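Local atomic coordinates of aldo-keto Reductase, OXIDOREDUCTASE (Salmonella typhimurium, PDB entry 5T79), a protein that probably acts as an NADPH-dependent oxidoreductase, studied for the biocatalytic reduction of 3-hydroxybutanal to 1,3-butanediol. Residues T40-E43 with N44-L48; G78-Q82 with E83-P87; N267-A270 with A271-Q275; R314-S317 with A318-A322. All coordinates share one frame; numbering follows the deposited sequence. Where two conformers were deposited one is given.

Interaction 1 (T40-E43 with N44-L48)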
# COMPACT_ATOMS: atom_id res chain seq x y z
N THR A 40 -8.71 -12.73 13.43
CA THR A 40 -9.60 -11.59 13.67
C THR A 40 -10.99 -12.03 13.17
O THR A 40 -11.11 -13.13 12.63
CB THR A 40 -9.04 -10.29 13.05
OG1 THR A 40 -8.64 -10.54 11.73
CG2 THR A 40 -7.84 -9.73 13.82
N ARG A 41 -12.04 -11.25 13.45
CA ARG A 41 -13.41 -11.64 13.08
C ARG A 41 -13.74 -11.18 11.68
O ARG A 41 -13.48 -10.02 11.34
CB ARG A 41 -14.42 -11.05 14.07
CG ARG A 41 -14.19 -11.53 15.49
CD ARG A 41 -15.04 -10.72 16.46
NE ARG A 41 -14.87 -11.19 17.84
CZ ARG A 41 -14.10 -10.59 18.74
NH1 ARG A 41 -13.38 -9.51 18.40
NH2 ARG A 41 -14.02 -11.06 19.98
N VAL A 42 -14.33 -12.08 10.86
CA VAL A 42 -14.71 -11.76 9.47
C VAL A 42 -15.78 -10.66 9.48
O VAL A 42 -15.75 -9.81 8.59
CB VAL A 42 -15.13 -13.03 8.67
CG1 VAL A 42 -15.87 -12.67 7.38
CG2 VAL A 42 -13.90 -13.87 8.34
N GLU A 43 -16.64 -10.59 10.51
CA GLU A 43 -17.63 -9.51 10.64
C GLU A 43 -16.91 -8.13 10.58
O GLU A 43 -17.38 -7.22 9.90
CB GLU A 43 -18.40 -9.66 11.95
CG GLU A 43 -19.09 -8.43 12.50
CD GLU A 43 -19.50 -8.56 13.97
OE1 GLU A 43 -18.64 -8.93 14.81
OE2 GLU A 43 -20.68 -8.29 14.27
N ASN A 44 -15.77 -8.01 11.29
CA ASN A 44 -14.99 -6.77 11.31
C ASN A 44 -14.30 -6.54 9.97
O ASN A 44 -14.35 -5.41 9.47
CB ASN A 44 -13.97 -6.77 12.44
CG ASN A 44 -13.22 -5.46 12.53
OD1 ASN A 44 -13.81 -4.37 12.58
ND2 ASN A 44 -11.90 -5.55 12.46
N SER A 45 -13.66 -7.57 9.38
CA SER A 45 -13.01 -7.48 8.05
C SER A 45 -14.00 -6.95 7.00
O SER A 45 -13.69 -6.05 6.21
CB SER A 45 -12.50 -8.86 7.62
OG SER A 45 -11.51 -9.31 8.52
N ARG A 46 -15.22 -7.50 7.03
CA ARG A 46 -16.28 -7.14 6.08
C ARG A 46 -16.66 -5.67 6.26
O ARG A 46 -16.77 -4.94 5.28
CB ARG A 46 -17.50 -8.07 6.31
CG ARG A 46 -18.58 -7.92 5.24
CD ARG A 46 -19.84 -8.69 5.59
NE ARG A 46 -19.58 -10.11 5.87
CZ ARG A 46 -19.50 -11.06 4.96
NH1 ARG A 46 -19.64 -10.77 3.66
NH2 ARG A 46 -19.29 -12.32 5.32
N ALA A 47 -16.86 -5.24 7.52
CA ALA A 47 -17.21 -3.85 7.86
C ALA A 47 -16.13 -2.87 7.38
O ALA A 47 -16.46 -1.80 6.88
CB ALA A 47 -17.41 -3.71 9.37
N LEU A 48 -14.84 -3.25 7.51
CA LEU A 48 -13.70 -2.40 7.04
C LEU A 48 -13.73 -2.23 5.52
O LEU A 48 -13.67 -1.11 5.02
CB LEU A 48 -12.34 -3.04 7.46
CG LEU A 48 -12.04 -3.03 8.96
CD1 LEU A 48 -10.85 -3.94 9.30
CD2 LEU A 48 -11.84 -1.61 9.48
O HOH W 1 -10.58 -11.47 9.89
O HOH W 2 -11.06 -8.22 11.56
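Arg46 N reaches back to Val42 O over 2.8 Å, with an angle of 163° at the hydrogen, and this is the shortest backbone bond in the opening turn of helix 42-54. That helix is the crossover between strands 24-31 and 59-61, a beta-alpha-beta unit of the TIM barrel. Arg41 holds the N-cap position. Its carbonyl oxygen takes Ser45 N at 3.1 Å, together with a weak, strongly bent bond from Asn44 N. One residue on from the Val42 bond, Ala47 N bonds to Glu43 O.

Two waters extend the network at the helix start. Water 2 donates to Arg41 O and accepts from Asn44 ND2 at 2.9 Å, so the N-cap carbonyl has a water as well as two amides around it; Asn44 ND2 also bonds to Ser299 O. Water 1 donates to Ser45 OG at 2.7 Å and hydrogen-bonds Thr40 OG1 at 2.8 Å, tying the residue before the cap to the first turn. Ser45 OG lies anti to its own carbonyl carbon (chi1 -63°), which sets it on the side of Thr40; it is also hydrogen-bonded to Asn35 O.

Outward from the polar core, side-chain packing within the turn is sparse. Arg46 bends at chi3 (-54°), and its guanidinium goes on to salt bridges with Glu83 and Asp84 of helix 72-85, against which Val42 and Ser45 also rest. Inside the turn itself, Val42 CG1 meets the guanidinium obliquely, lying 4.0 Å from Arg46 NH2.

Interaction 2 (G78-Q82 with E83-P87)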
# COMPACT_ATOMS: atom_id res chain seq x y z
N GLY A 78 -11.41 -12.89 -0.79
CA GLY A 78 -12.10 -13.64 -1.85
C GLY A 78 -13.56 -13.94 -1.52
O GLY A 78 -14.45 -13.72 -2.34
N ARG A 79 -13.82 -14.41 -0.29
CA ARG A 79 -15.19 -14.70 0.17
C ARG A 79 -16.04 -13.41 0.23
O ARG A 79 -17.18 -13.41 -0.25
CB ARG A 79 -15.16 -15.35 1.57
CG ARG A 79 -16.56 -15.67 2.12
CD ARG A 79 -16.53 -16.17 3.54
NE ARG A 79 -17.83 -16.03 4.21
CZ ARG A 79 -18.00 -16.04 5.53
NH1 ARG A 79 -16.96 -16.21 6.33
NH2 ARG A 79 -19.21 -15.92 6.05
N ILE A 80 -15.49 -12.33 0.84
CA ILE A 80 -16.22 -11.05 0.98
C ILE A 80 -16.48 -10.47 -0.42
O ILE A 80 -17.58 -9.94 -0.66
CB ILE A 80 -15.51 -10.06 1.93
CG1 ILE A 80 -15.49 -10.63 3.37
CG2 ILE A 80 -16.18 -8.66 1.91
CD1 ILE A 80 -14.38 -10.05 4.28
N LEU A 81 -15.51 -10.58 -1.32
CA LEU A 81 -15.67 -10.11 -2.71
C LEU A 81 -16.86 -10.84 -3.38
O LEU A 81 -17.72 -10.18 -3.97
CB LEU A 81 -14.38 -10.32 -3.52
CG LEU A 81 -14.50 -10.23 -5.04
CD1 LEU A 81 -14.76 -8.80 -5.51
CD2 LEU A 81 -13.27 -10.76 -5.70
N GLN A 82 -16.90 -12.18 -3.27
CA GLN A 82 -17.97 -13.00 -3.86
C GLN A 82 -19.34 -12.64 -3.25
O GLN A 82 -20.34 -12.53 -3.97
CB GLN A 82 -17.66 -14.50 -3.64
CG GLN A 82 -18.74 -15.49 -4.14
CD GLN A 82 -18.88 -15.59 -5.65
OE1 GLN A 82 -17.91 -15.46 -6.41
NE2 GLN A 82 -20.09 -15.86 -6.12
N GLU A 83 -19.38 -12.46 -1.92
CA GLU A 83 -20.64 -12.22 -1.23
C GLU A 83 -21.17 -10.81 -1.41
O GLU A 83 -22.39 -10.65 -1.56
CB GLU A 83 -20.51 -12.51 0.27
CG GLU A 83 -20.34 -14.00 0.59
CD GLU A 83 -20.06 -14.36 2.03
OE1 GLU A 83 -19.79 -13.45 2.85
OE2 GLU A 83 -20.07 -15.58 2.34
N ASP A 84 -20.29 -9.80 -1.40
CA ASP A 84 -20.75 -8.42 -1.38
C ASP A 84 -20.29 -7.51 -2.51
O ASP A 84 -20.97 -6.51 -2.75
CB ASP A 84 -20.26 -7.77 -0.05
CG ASP A 84 -20.70 -8.43 1.24
OD1 ASP A 84 -21.79 -9.07 1.25
OD2 ASP A 84 -20.02 -8.25 2.27
N PHE A 85 -19.16 -7.79 -3.17
CA PHE A 85 -18.60 -6.82 -4.11
C PHE A 85 -18.57 -7.22 -5.59
O PHE A 85 -18.11 -6.41 -6.39
CB PHE A 85 -17.16 -6.50 -3.70
CG PHE A 85 -17.04 -5.66 -2.44
CD1 PHE A 85 -16.95 -6.27 -1.19
CD2 PHE A 85 -16.96 -4.28 -2.51
CE1 PHE A 85 -16.81 -5.50 -0.02
CE2 PHE A 85 -16.81 -3.51 -1.35
CZ PHE A 85 -16.74 -4.12 -0.12
N LEU A 86 -19.04 -8.43 -5.95
CA LEU A 86 -18.99 -8.91 -7.35
C LEU A 86 -19.55 -7.91 -8.38
O LEU A 86 -18.86 -7.70 -9.38
CB LEU A 86 -19.67 -10.26 -7.54
CG LEU A 86 -18.90 -11.51 -7.11
CD1 LEU A 86 -19.52 -12.73 -7.72
CD2 LEU A 86 -17.42 -11.44 -7.52
N PRO A 87 -20.72 -7.24 -8.17
CA PRO A 87 -21.20 -6.28 -9.20
C PRO A 87 -20.27 -5.06 -9.37
O PRO A 87 -20.38 -4.37 -10.38
CB PRO A 87 -22.56 -5.83 -8.66
CG PRO A 87 -23.00 -6.98 -7.77
CD PRO A 87 -21.72 -7.34 -7.08
O HOH W 3 -21.60 -10.06 -4.81
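Ile80 and Phe85 lie side by side and point the same way on the last turns of helix 72-85, which links strands 59-61 and 93-98 in a beta-alpha-beta unit of the TIM barrel. The ridge of Ile80 is its CG2 methyl, set 3.8 Å from Phe85 CE1 at the ring edge. Asp84 OD2 borders the same methyl before turning to Arg46 and Gln50 of helix 42-54. Leu81 supplies the second bump: with CG anti to the backbone N (chi1 164°), its CD1 comes 3.8 Å from Phe85 CB, so Ile80 meets the rim and Leu81 the base of the same side chain. Tyr3 also meets the Phe85 ring, the planes about 50° apart.

The backbone widens into a pi-type turn. Phe85 N still bonds to Leu81 O at 2.9 Å, and water 3 links the next pair, donating to Gln82 O and accepting from Leu86 N. Leu86 is modelled in two conformers, so the touch of its methyls on Leu81 and Gln82 is doubtful.

On the exposed flank the shapes are long rather than bulky. Arg79 runs extended from CG to NE, and Glu83, also extended, crosses it obliquely, with OE2 3.5 Å from Arg79 CG and the flat ends nearly perpendicular (88°). Glu83 OE1 pairs with Arg46, while OE2 takes Arg79 NE in a 3.0 Å salt bridge, from above the carboxylate plane but in the guanidinium plane.

Interaction 3 (N267-A270 with A271-Q275)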
# COMPACT_ATOMS: atom_id res chain seq x y z
N ASN A 267 2.33 15.44 17.77
CA ASN A 267 0.91 15.51 18.13
C ASN A 267 0.50 16.94 18.56
O ASN A 267 -0.62 17.36 18.30
CB ASN A 267 0.59 14.50 19.23
CG ASN A 267 -0.89 14.37 19.51
OD1 ASN A 267 -1.72 14.26 18.60
ND2 ASN A 267 -1.24 14.41 20.79
N GLU A 268 1.41 17.68 19.23
CA GLU A 268 1.11 19.07 19.63
C GLU A 268 0.96 19.97 18.39
O GLU A 268 0.09 20.84 18.36
CB GLU A 268 2.17 19.62 20.58
CG GLU A 268 2.07 18.97 21.95
CD GLU A 268 3.17 19.29 22.92
OE1 GLU A 268 4.06 20.11 22.60
OE2 GLU A 268 3.13 18.74 24.04
N LEU A 269 1.80 19.73 17.36
CA LEU A 269 1.72 20.45 16.09
C LEU A 269 0.41 20.08 15.38
O LEU A 269 -0.26 20.97 14.86
CB LEU A 269 2.95 20.20 15.18
CG LEU A 269 2.92 20.70 13.70
CD1 LEU A 269 2.58 22.17 13.58
CD2 LEU A 269 4.23 20.46 13.03
N ALA A 270 0.03 18.78 15.38
CA ALA A 270 -1.22 18.34 14.78
C ALA A 270 -2.41 19.03 15.48
O ALA A 270 -3.31 19.53 14.80
CB ALA A 270 -1.34 16.82 14.85
N ALA A 271 -2.35 19.16 16.83
CA ALA A 271 -3.38 19.85 17.62
C ALA A 271 -3.55 21.31 17.19
O ALA A 271 -4.68 21.77 17.07
CB ALA A 271 -3.05 19.78 19.10
N ARG A 272 -2.43 22.02 16.94
CA ARG A 272 -2.46 23.43 16.50
C ARG A 272 -3.11 23.54 15.13
O ARG A 272 -3.72 24.56 14.82
CB ARG A 272 -1.05 24.04 16.47
CG ARG A 272 -0.49 24.39 17.85
CD ARG A 272 0.81 25.19 17.77
NE ARG A 272 1.95 24.38 17.32
CZ ARG A 272 2.68 23.60 18.11
NH1 ARG A 272 2.37 23.47 19.40
NH2 ARG A 272 3.70 22.92 17.62
N ARG A 273 -2.99 22.48 14.32
CA ARG A 273 -3.57 22.41 12.99
C ARG A 273 -5.06 21.97 13.03
O ARG A 273 -5.74 22.02 12.01
CB ARG A 273 -2.76 21.46 12.11
CG ARG A 273 -1.35 21.98 11.77
CD ARG A 273 -0.51 20.93 11.03
NE ARG A 273 -1.23 20.33 9.89
CZ ARG A 273 -1.26 20.83 8.66
NH1 ARG A 273 -0.63 21.97 8.38
NH2 ARG A 273 -1.94 20.20 7.71
N GLY A 274 -5.55 21.56 14.20
CA GLY A 274 -6.93 21.10 14.36
C GLY A 274 -7.16 19.70 13.83
O GLY A 274 -8.24 19.41 13.30
N GLN A 275 -6.17 18.81 13.94
CA GLN A 275 -6.36 17.44 13.45
C GLN A 275 -5.60 16.46 14.35
O GLN A 275 -4.81 16.87 15.21
CB GLN A 275 -5.94 17.32 11.97
CG GLN A 275 -4.43 17.48 11.70
CD GLN A 275 -4.04 17.57 10.24
OE1 GLN A 275 -2.94 18.01 9.92
NE2 GLN A 275 -4.90 17.12 9.31
O HOH W 4 -3.92 16.20 17.79
O HOH W 5 4.51 22.18 20.91
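Ala270 O and Gln275 N form the longest-reaching backbone bond at the end of helix 257-272, 3.1 Å and nearly straight at the hydrogen (166°), although the amide comes from above the carbonyl plane. Inside it, Gly274 N bonds to Ala271 O at 3.0 Å. Before these, ordinary helical bonds run from Ala271 N to Asn267 O, from Arg272 N to Glu268 O and from Arg273 N to Leu269 O.

Among the charged side chains, Arg273 takes Gln275 OE1 side-on with two nitrogens. Arg273 NE lies 2.9 Å from Gln275 OE1 and Arg273 NH2 3.3 Å, both reaching it from the same face of the amide, while the oxygen sits in the guanidinium plane. Arg273 NH1 goes on to Arg315 O and to a salt bridge with Glu320. Arg272 behaves differently: bent at chi3 (-72°), it folds back to lay one guanidinium face over Glu268 O and Leu269 CA, and its NH2 has a salt bridge to Glu323.

Water 5 joins Glu268 OE1 (2.7 Å) to Arg272 NH1 (2.9 Å). Water 4 donates both to Asn267 OD1 and to Gln275 O.

Apolar contact is light, with Leu269 CD1 4.2 Å from Arg273 CD; beyond the turn, Met280 of helix 277-285 touches both residues. Gly274, with positive phi (76°), and the paired 6-to-1 and 5-to-2 bonds make this a Schellman motif, the classical C-terminal stop of an alpha helix.

Interaction 4 (R314-S317 with A318-A322)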
# COMPACT_ATOMS: atom_id res chain seq x y z
N ARG A 314 -4.61 19.09 4.53
CA ARG A 314 -3.33 18.46 4.21
C ARG A 314 -2.28 19.42 3.59
O ARG A 314 -1.31 18.97 2.97
CB ARG A 314 -3.53 17.23 3.31
CG ARG A 314 -4.12 17.48 1.93
CD ARG A 314 -4.14 16.16 1.19
NE ARG A 314 -4.54 16.35 -0.20
CZ ARG A 314 -3.69 16.50 -1.21
NH1 ARG A 314 -2.38 16.46 -0.99
NH2 ARG A 314 -4.13 16.70 -2.44
N ARG A 315 -2.43 20.73 3.83
CA ARG A 315 -1.46 21.70 3.35
C ARG A 315 -0.47 22.02 4.45
O ARG A 315 -0.87 22.14 5.62
CB ARG A 315 -2.15 22.99 2.86
CG ARG A 315 -2.84 22.84 1.52
CD ARG A 315 -3.52 24.14 1.09
NE ARG A 315 -4.47 23.94 -0.01
CZ ARG A 315 -4.17 24.03 -1.30
NH1 ARG A 315 -2.93 24.33 -1.68
NH2 ARG A 315 -5.10 23.83 -2.22
N PHE A 316 0.81 22.16 4.08
CA PHE A 316 1.89 22.51 5.00
C PHE A 316 2.67 23.71 4.47
O PHE A 316 2.97 23.75 3.27
CB PHE A 316 2.85 21.33 5.18
CG PHE A 316 2.23 20.14 5.86
CD1 PHE A 316 1.54 19.19 5.12
CD2 PHE A 316 2.35 19.96 7.23
CE1 PHE A 316 0.96 18.09 5.75
CE2 PHE A 316 1.78 18.85 7.85
CZ PHE A 316 1.10 17.92 7.11
N SER A 317 3.00 24.65 5.35
CA SER A 317 3.79 25.82 4.97
C SER A 317 5.28 25.49 5.11
O SER A 317 5.63 24.45 5.69
CB SER A 317 3.44 27.01 5.86
OG SER A 317 3.73 26.70 7.22
N ALA A 318 6.15 26.39 4.61
CA ALA A 318 7.61 26.25 4.73
C ALA A 318 7.98 26.13 6.22
O ALA A 318 8.70 25.21 6.60
CB ALA A 318 8.31 27.45 4.09
N ALA A 319 7.39 27.03 7.06
CA ALA A 319 7.57 27.08 8.52
C ALA A 319 7.17 25.76 9.19
O ALA A 319 7.93 25.24 10.01
CB ALA A 319 6.78 28.25 9.10
N GLU A 320 6.01 25.19 8.82
CA GLU A 320 5.54 23.92 9.39
C GLU A 320 6.48 22.76 9.05
O GLU A 320 6.76 21.93 9.91
CB GLU A 320 4.12 23.59 8.94
CG GLU A 320 3.07 24.44 9.62
CD GLU A 320 1.65 24.22 9.13
OE1 GLU A 320 1.43 24.25 7.90
OE2 GLU A 320 0.75 24.03 9.98
N CYS A 321 6.98 22.71 7.80
CA CYS A 321 7.92 21.65 7.39
C CYS A 321 9.25 21.78 8.15
O CYS A 321 9.82 20.76 8.55
CB CYS A 321 8.12 21.67 5.88
SG CYS A 321 6.64 21.19 4.96
N ALA A 322 9.70 23.02 8.42
CA ALA A 322 10.90 23.30 9.21
C ALA A 322 10.69 22.87 10.67
O ALA A 322 11.58 22.28 11.27
CB ALA A 322 11.25 24.78 9.13
O HOH W 6 -0.34 25.39 6.21
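Ser317 and Glu320 trade bonds at the tight end of this turn, where the loop after helix 301-308 runs into helix 318-329. Glu320 N donates to Ser317 OG at 3.2 Å, and in return Ser317 N donates to Glu320 OE1 at 3.0 Å, meeting the anti lone pair of the carboxylate with an angle of 160° at the hydrogen. Ser317 OG stands between its own backbone N and carbonyl carbon (chi1 61°), which turns it over the first helical turn. Cys321 N closes that turn by bonding to Ser317 O at 3.0 Å.

The packing behind the exchange is close. Glu320 CG lies 3.4 Å from Ser317 OG, and Cys321 SG touches Phe316 CB at 3.8 Å; more loosely, Glu320 CB faces the edge of the Phe316 ring. Phe316 also rests on Met280 and Ala283 of helix 277-285, with Arg273 in cation-pi contact.

Toward the outside things slacken. Ala318 and Ala319 are exposed and give the serine little beyond methyl groups. The Arg315 side chain leads away from the helix; its carbonyl oxygen accepts from Arg273 NH1 and, weakly, from water 6, which donates to Glu320 OE1 at 2.7 Å. A sulfate ion, probably from the crystallisation liquor, sits beside Cys321. Reciprocal bonds between the N-cap serine and the glutamate three residues on define a capping box, a common start of an alpha helix.

The four contacts form two touching pairs at the periphery of the fold. Interactions 1 and 2 bring helices 42-54 and 72-85 together: Arg46 NH2 meets Glu83 OE1 at 2.8 Å and its NH1 meets Asp84 OD2 at 2.9 Å. Interactions 3 and 4 join a helix end to a helix start, with Arg273 NH1 3.0 Å from Glu320 OE2. The pairs are well separated, interactions 2 and 4 lying on opposite sides of the chain's centre with their own centres about 42 Å apart. Bound NADPH is about 8 Å from the Thr40 side chain of interaction 1 and about 10 Å from that of Asn267 in interaction 3, while interaction 2 lies away from the cofactor site.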